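Side-chain contacts in MRG701 (Oryza sativa, PDB 5IN1), which probably reads methylated histone tails through a small barrel-like chromodomain that also forms a dimer, and so takes part in transcriptional control: residues Gly6-Ala11 with Leu17-Val22; Trp32-His37 with Asp52-Leu57. All coordinates share one frame; numbering follows the deposited sequence.

Contact 1 of 2, residues Gly6-Ala11 with Leu17-Val22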
# COMPACT_ATOMS: atom_id res chain seq x y z
N GLY A 6 -5.29 12.23 6.35
CA GLY A 6 -5.89 12.91 7.48
C GLY A 6 -5.20 12.63 8.81
O GLY A 6 -5.44 13.33 9.77
N GLU A 7 -4.34 11.62 8.86
CA GLU A 7 -3.72 11.22 10.11
C GLU A 7 -2.67 12.24 10.55
O GLU A 7 -1.87 12.71 9.73
CB GLU A 7 -3.08 9.84 9.98
CG GLU A 7 -2.54 9.27 11.28
CD GLU A 7 -2.05 7.83 11.13
OE1 GLU A 7 -2.35 7.20 10.09
OE2 GLU A 7 -1.39 7.33 12.06
N ARG A 8 -2.71 12.60 11.82
CA ARG A 8 -1.66 13.42 12.39
C ARG A 8 -0.51 12.52 12.82
O ARG A 8 -0.73 11.48 13.45
CB ARG A 8 -2.20 14.24 13.57
CG ARG A 8 -2.79 15.61 13.15
CD ARG A 8 -3.96 15.52 12.18
NE ARG A 8 -4.50 16.85 11.88
CZ ARG A 8 -5.33 17.13 10.88
NH1 ARG A 8 -5.72 16.17 10.05
NH2 ARG A 8 -5.76 18.37 10.71
N VAL A 9 0.70 12.94 12.47
CA VAL A 9 1.93 12.19 12.70
C VAL A 9 2.98 13.14 13.24
O VAL A 9 2.77 14.36 13.28
CB VAL A 9 2.45 11.51 11.41
CG1 VAL A 9 1.41 10.53 10.86
CG2 VAL A 9 2.81 12.54 10.34
N LEU A 10 4.11 12.59 13.67
CA LEU A 10 5.32 13.37 13.92
C LEU A 10 6.26 13.19 12.73
O LEU A 10 6.38 12.09 12.19
CB LEU A 10 5.99 12.92 15.22
CG LEU A 10 5.15 13.17 16.46
CD1 LEU A 10 5.74 12.49 17.67
CD2 LEU A 10 4.98 14.66 16.71
N ALA A 11 6.89 14.27 12.30
CA ALA A 11 7.79 14.26 11.15
C ALA A 11 9.08 14.99 11.49
O ALA A 11 9.07 16.10 12.04
CB ALA A 11 7.14 14.90 9.94
N LEU A 17 11.38 16.90 15.85
CA LEU A 17 10.12 16.35 15.39
C LEU A 17 9.00 17.39 15.42
O LEU A 17 8.82 18.08 16.43
CB LEU A 17 9.72 15.17 16.27
CG LEU A 17 10.54 13.90 16.03
CD1 LEU A 17 10.33 12.91 17.15
CD2 LEU A 17 10.16 13.28 14.67
N TYR A 18 8.23 17.46 14.33
CA TYR A 18 7.13 18.43 14.21
C TYR A 18 5.83 17.69 13.92
O TYR A 18 5.81 16.68 13.20
CB TYR A 18 7.41 19.43 13.08
CG TYR A 18 8.69 20.20 13.29
CD1 TYR A 18 8.70 21.42 13.94
CD2 TYR A 18 9.91 19.67 12.87
CE1 TYR A 18 9.88 22.11 14.16
CE2 TYR A 18 11.10 20.35 13.10
CZ TYR A 18 11.07 21.56 13.73
OH TYR A 18 12.25 22.23 13.93
N GLU A 19 4.73 18.18 14.48
CA GLU A 19 3.45 17.59 14.11
C GLU A 19 3.14 17.92 12.65
O GLU A 19 3.36 19.04 12.19
CB GLU A 19 2.33 18.07 15.03
CG GLU A 19 1.13 17.14 14.94
CD GLU A 19 0.03 17.44 15.95
OE1 GLU A 19 -0.04 18.57 16.47
OE2 GLU A 19 -0.77 16.51 16.22
N ALA A 20 2.62 16.92 11.95
CA ALA A 20 2.28 17.05 10.54
C ALA A 20 1.01 16.29 10.28
O ALA A 20 0.61 15.46 11.10
CB ALA A 20 3.41 16.53 9.65
N LYS A 21 0.38 16.54 9.14
CA LYS A 21 -0.76 15.74 8.74
C LYS A 21 -0.53 15.14 7.36
O LYS A 21 0.01 15.78 6.45
CB LYS A 21 -2.04 16.57 8.76
CG LYS A 21 -2.03 17.71 7.81
CD LYS A 21 -3.36 18.44 7.85
CE LYS A 21 -3.25 19.81 7.19
NZ LYS A 21 -3.47 20.92 8.16
N VAL A 22 -0.95 13.89 7.22
CA VAL A 22 -0.86 13.20 5.94
C VAL A 22 -1.97 13.67 5.01
O VAL A 22 -3.15 13.55 5.34
CB VAL A 22 -0.95 11.68 6.14
CG1 VAL A 22 -0.93 10.97 4.78
CG2 VAL A 22 0.17 11.20 7.02
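Arg8 and Lys21 lie side by side and point the same way. Lys21 CD sits over one face of the Arg8 guanidinium, 3.7 Å from Arg8 NH2, an aliphatic carbon laid on the flat of a charged group and offset toward its rim. The charged ends are also close, with Arg8 NH2 4.3 Å from Lys21 NZ, which may be mildly unfavourable. Arg8 is turned by a bend at chi2 (60°). This lets Arg8 NH1 donate to Gly6 O at 2.9 Å, and the acceptor lies in the guanidinium plane, which helps set the turn of the group. Glu19 leans on the aliphatic part of Arg8, with OE2 3.8 Å from Arg8 CB. The carboxylate and guanidinium planes are nearly perpendicular, and their charged atoms do not meet.

On the other face, Ala20 CB lies 4.1 Å from both Val9 CG2 and Ala11 CB. The side chains of Val9 and Val22 cross at about a right angle, with Val9 CG1 4.1 Å from Val22 CG2.

Six backbone hydrogen bonds hold these side chains in register. Val9 with Ala20 and Ala11 with Tyr18 are antiparallel hydrogen-bonded pairs. Gly6 N to Val22 O, 2.7 Å, extends the ladder into the loop.

The two segments belong to a beta hairpin at the middle of the curled sheet. Strand 54-56 pairs beside Leu10, and strand 31-38 beside Lys21. Leu10 and Leu17 also pack against helix 59-70.

Contact 2 of 2, residues Trp32-His37 with Asp52-Leu57; sequences WRYHVH and DRLLKL
The Tyr34 ring is met obliquely by Leu54, whose CD1 lies 3.6 Å from Tyr34 CD2. The same methyl reaches back toward the root of the ring, 4.0 Å from Tyr34 CG and 4.1 Å from Tyr34 CB. It therefore touches one flank of the ring and not its hydroxyl end. Phe3 meets the Tyr34 ring in an edge-to-face stack, and the Tyr34 hydroxyl is hydrogen-bonded to the backbone N of Phe3. The hydroxyl is thus tied by a hydrogen bond, while the root of the ring is only packed against.

Leu54 divides its two methyls between two partners. CD1 takes Tyr34, while CD2 faces Val36 CG1 at a looser 4.4 Å. With CG anti to the carbonyl carbon (chi1 -58°), the Leu54 branch is carried toward strand 31-38. Tyr34 and Val36 are two residues apart on that strand, so both project to the same side and receive Leu54 between them.

The contact is small and wholly apolar. About 111 Å² is buried, summed over both sides. The backbones stay well apart, with Tyr34 CA 9.2 Å from Leu54 CA, so side chains alone span the gap. All three residues are buried.

This is core packing across the inside of a curled sheet, consistent with the SH3-like barrel of chromodomains of this family. Strands 31-38 and 54-56 are not neighbours in the sheet. Strands 16-28 and 8-13 lie between them in its order, and Leu54 also rests on Val9 and Ala11 of strand 8-13.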
# COMPACT_ATOMS: atom_id res chain seq x y z
N TRP A 32 5.65 2.80 0.74
CA TRP A 32 4.70 3.88 0.97
C TRP A 32 5.40 5.24 0.91
O TRP A 32 6.50 5.42 1.45
CB TRP A 32 4.01 3.71 2.33
CG TRP A 32 2.93 2.67 2.33
CD1 TRP A 32 3.01 1.39 2.81
CD2 TRP A 32 1.61 2.81 1.79
NE1 TRP A 32 1.82 0.74 2.61
CE2 TRP A 32 0.94 1.58 1.99
CE3 TRP A 32 0.93 3.85 1.17
CZ2 TRP A 32 -0.38 1.37 1.59
CZ3 TRP A 32 -0.38 3.65 0.77
CH2 TRP A 32 -1.02 2.40 0.97
N ARG A 33 4.75 6.21 0.26
CA ARG A 33 5.17 7.61 0.42
C ARG A 33 3.97 8.43 0.84
O ARG A 33 2.82 8.08 0.55
CB ARG A 33 5.80 8.18 -0.86
CG ARG A 33 4.86 8.28 -2.06
CD ARG A 33 5.57 8.97 -3.22
NE ARG A 33 4.65 9.36 -4.29
CZ ARG A 33 4.93 10.25 -5.23
NH1 ARG A 33 6.12 10.85 -5.24
NH2 ARG A 33 4.03 10.53 -6.17
N TYR A 34 4.24 9.53 1.54
CA TYR A 34 3.22 10.32 2.19
C TYR A 34 3.46 11.79 1.88
O TYR A 34 4.56 12.29 2.11
CB TYR A 34 3.24 10.10 3.69
CG TYR A 34 3.13 8.65 4.10
CD1 TYR A 34 1.90 8.01 4.12
CD2 TYR A 34 4.25 7.91 4.44
CE1 TYR A 34 1.79 6.67 4.48
CE2 TYR A 34 4.15 6.58 4.81
CZ TYR A 34 2.92 5.97 4.84
OH TYR A 34 2.82 4.64 5.20
N HIS A 35 2.43 12.47 1.39
CA HIS A 35 2.55 13.90 1.15
C HIS A 35 2.04 14.55 2.41
O HIS A 35 0.88 14.37 2.77
CB HIS A 35 1.75 14.36 -0.09
CG HIS A 35 2.26 15.64 -0.69
ND1 HIS A 35 1.78 16.88 -0.33
CD2 HIS A 35 3.21 15.86 -1.64
CE1 HIS A 35 2.41 17.81 -1.03
NE2 HIS A 35 3.27 17.22 -1.83
N VAL A 36 2.92 15.27 3.10
CA VAL A 36 2.58 15.80 4.41
C VAL A 36 2.61 17.32 4.44
O VAL A 36 3.35 17.96 3.68
CB VAL A 36 3.54 15.26 5.51
CG1 VAL A 36 3.43 13.72 5.59
CG2 VAL A 36 5.00 15.72 5.29
N HIS A 37 1.78 17.88 5.32
CA HIS A 37 1.80 19.30 5.64
C HIS A 37 2.25 19.45 7.09
O HIS A 37 1.72 18.77 7.96
CB HIS A 37 0.40 19.92 5.44
CG HIS A 37 0.30 21.31 5.98
ND1 HIS A 37 0.96 22.37 5.40
CD2 HIS A 37 -0.33 21.82 7.07
CE1 HIS A 37 0.74 23.47 6.09
NE2 HIS A 37 -0.05 23.16 7.11
N ASP A 52 10.78 6.51 6.99
CA ASP A 52 11.90 6.87 7.85
C ASP A 52 11.83 8.30 8.39
O ASP A 52 12.49 8.62 9.38
CB ASP A 52 13.19 6.69 7.08
CG ASP A 52 13.14 7.40 5.77
OD1 ASP A 52 12.36 6.99 4.87
OD2 ASP A 52 13.87 8.40 5.61
N ARG A 53 11.03 9.16 7.74
CA ARG A 53 10.87 10.54 8.19
C ARG A 53 9.77 10.75 9.22
O ARG A 53 9.65 11.84 9.77
CB ARG A 53 10.61 11.45 6.99
CG ARG A 53 11.82 11.63 6.07
CD ARG A 53 12.78 12.75 6.61
NE ARG A 53 12.15 14.07 6.68
CZ ARG A 53 12.00 14.90 5.64
NH1 ARG A 53 12.41 14.55 4.44
NH2 ARG A 53 11.42 16.08 5.81
N LEU A 54 8.96 9.71 9.45
CA LEU A 54 7.73 9.83 10.22
C LEU A 54 7.70 8.91 11.44
O LEU A 54 8.33 7.84 11.47
CB LEU A 54 6.51 9.51 9.35
CG LEU A 54 6.33 10.36 8.09
CD1 LEU A 54 5.07 9.92 7.35
CD2 LEU A 54 6.30 11.85 8.43
N LEU A 55 6.91 9.32 12.42
CA LEU A 55 6.61 8.51 13.60
C LEU A 55 5.13 8.61 13.90
O LEU A 55 4.54 9.69 13.81
CB LEU A 55 7.44 8.98 14.81
CG LEU A 55 8.95 8.70 14.79
CD1 LEU A 55 9.61 9.43 15.94
CD2 LEU A 55 9.20 7.20 14.88
N LYS A 56 4.52 7.50 14.29
CA LYS A 56 3.12 7.50 14.72
C LYS A 56 2.96 8.45 15.91
O LYS A 56 3.87 8.57 16.74
CB LYS A 56 2.69 6.09 15.10
CG LYS A 56 1.20 5.94 15.29
CD LYS A 56 0.79 4.49 15.45
CE LYS A 56 -0.71 4.38 15.67
NZ LYS A 56 -1.14 2.96 15.66
N LEU A 57 1.82 9.13 15.99
CA LEU A 57 1.55 10.04 17.10
C LEU A 57 1.14 9.23 18.33
O LEU A 57 -0.03 9.18 18.70
CB LEU A 57 0.46 11.04 16.74
CG LEU A 57 0.29 12.25 17.67
CD1 LEU A 57 1.51 13.16 17.64
CD2 LEU A 57 -0.95 13.04 17.24

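From the N terminus, contact 1 comes first and closes the short hairpin end, five residues long, between 6-11 and 17-22. Contact 2 opens only after it has closed. It joins 32-37 to 52-57 and so brackets a longer loop that includes strand 47-50. The two are in series, neither nested nor crossed. In space they adjoin, with centres about 7 Å apart. Strand 54-56 pairs with 8-13 through Leu10 O and Leu55 N, and strand 31-38 pairs with 16-28 through Lys21 N and His37 O. The hairpin of contact 1 thus forms the middle of the sheet, while contact 2 links the strands flanking it. The two contacts meet on the inner side of the sheet.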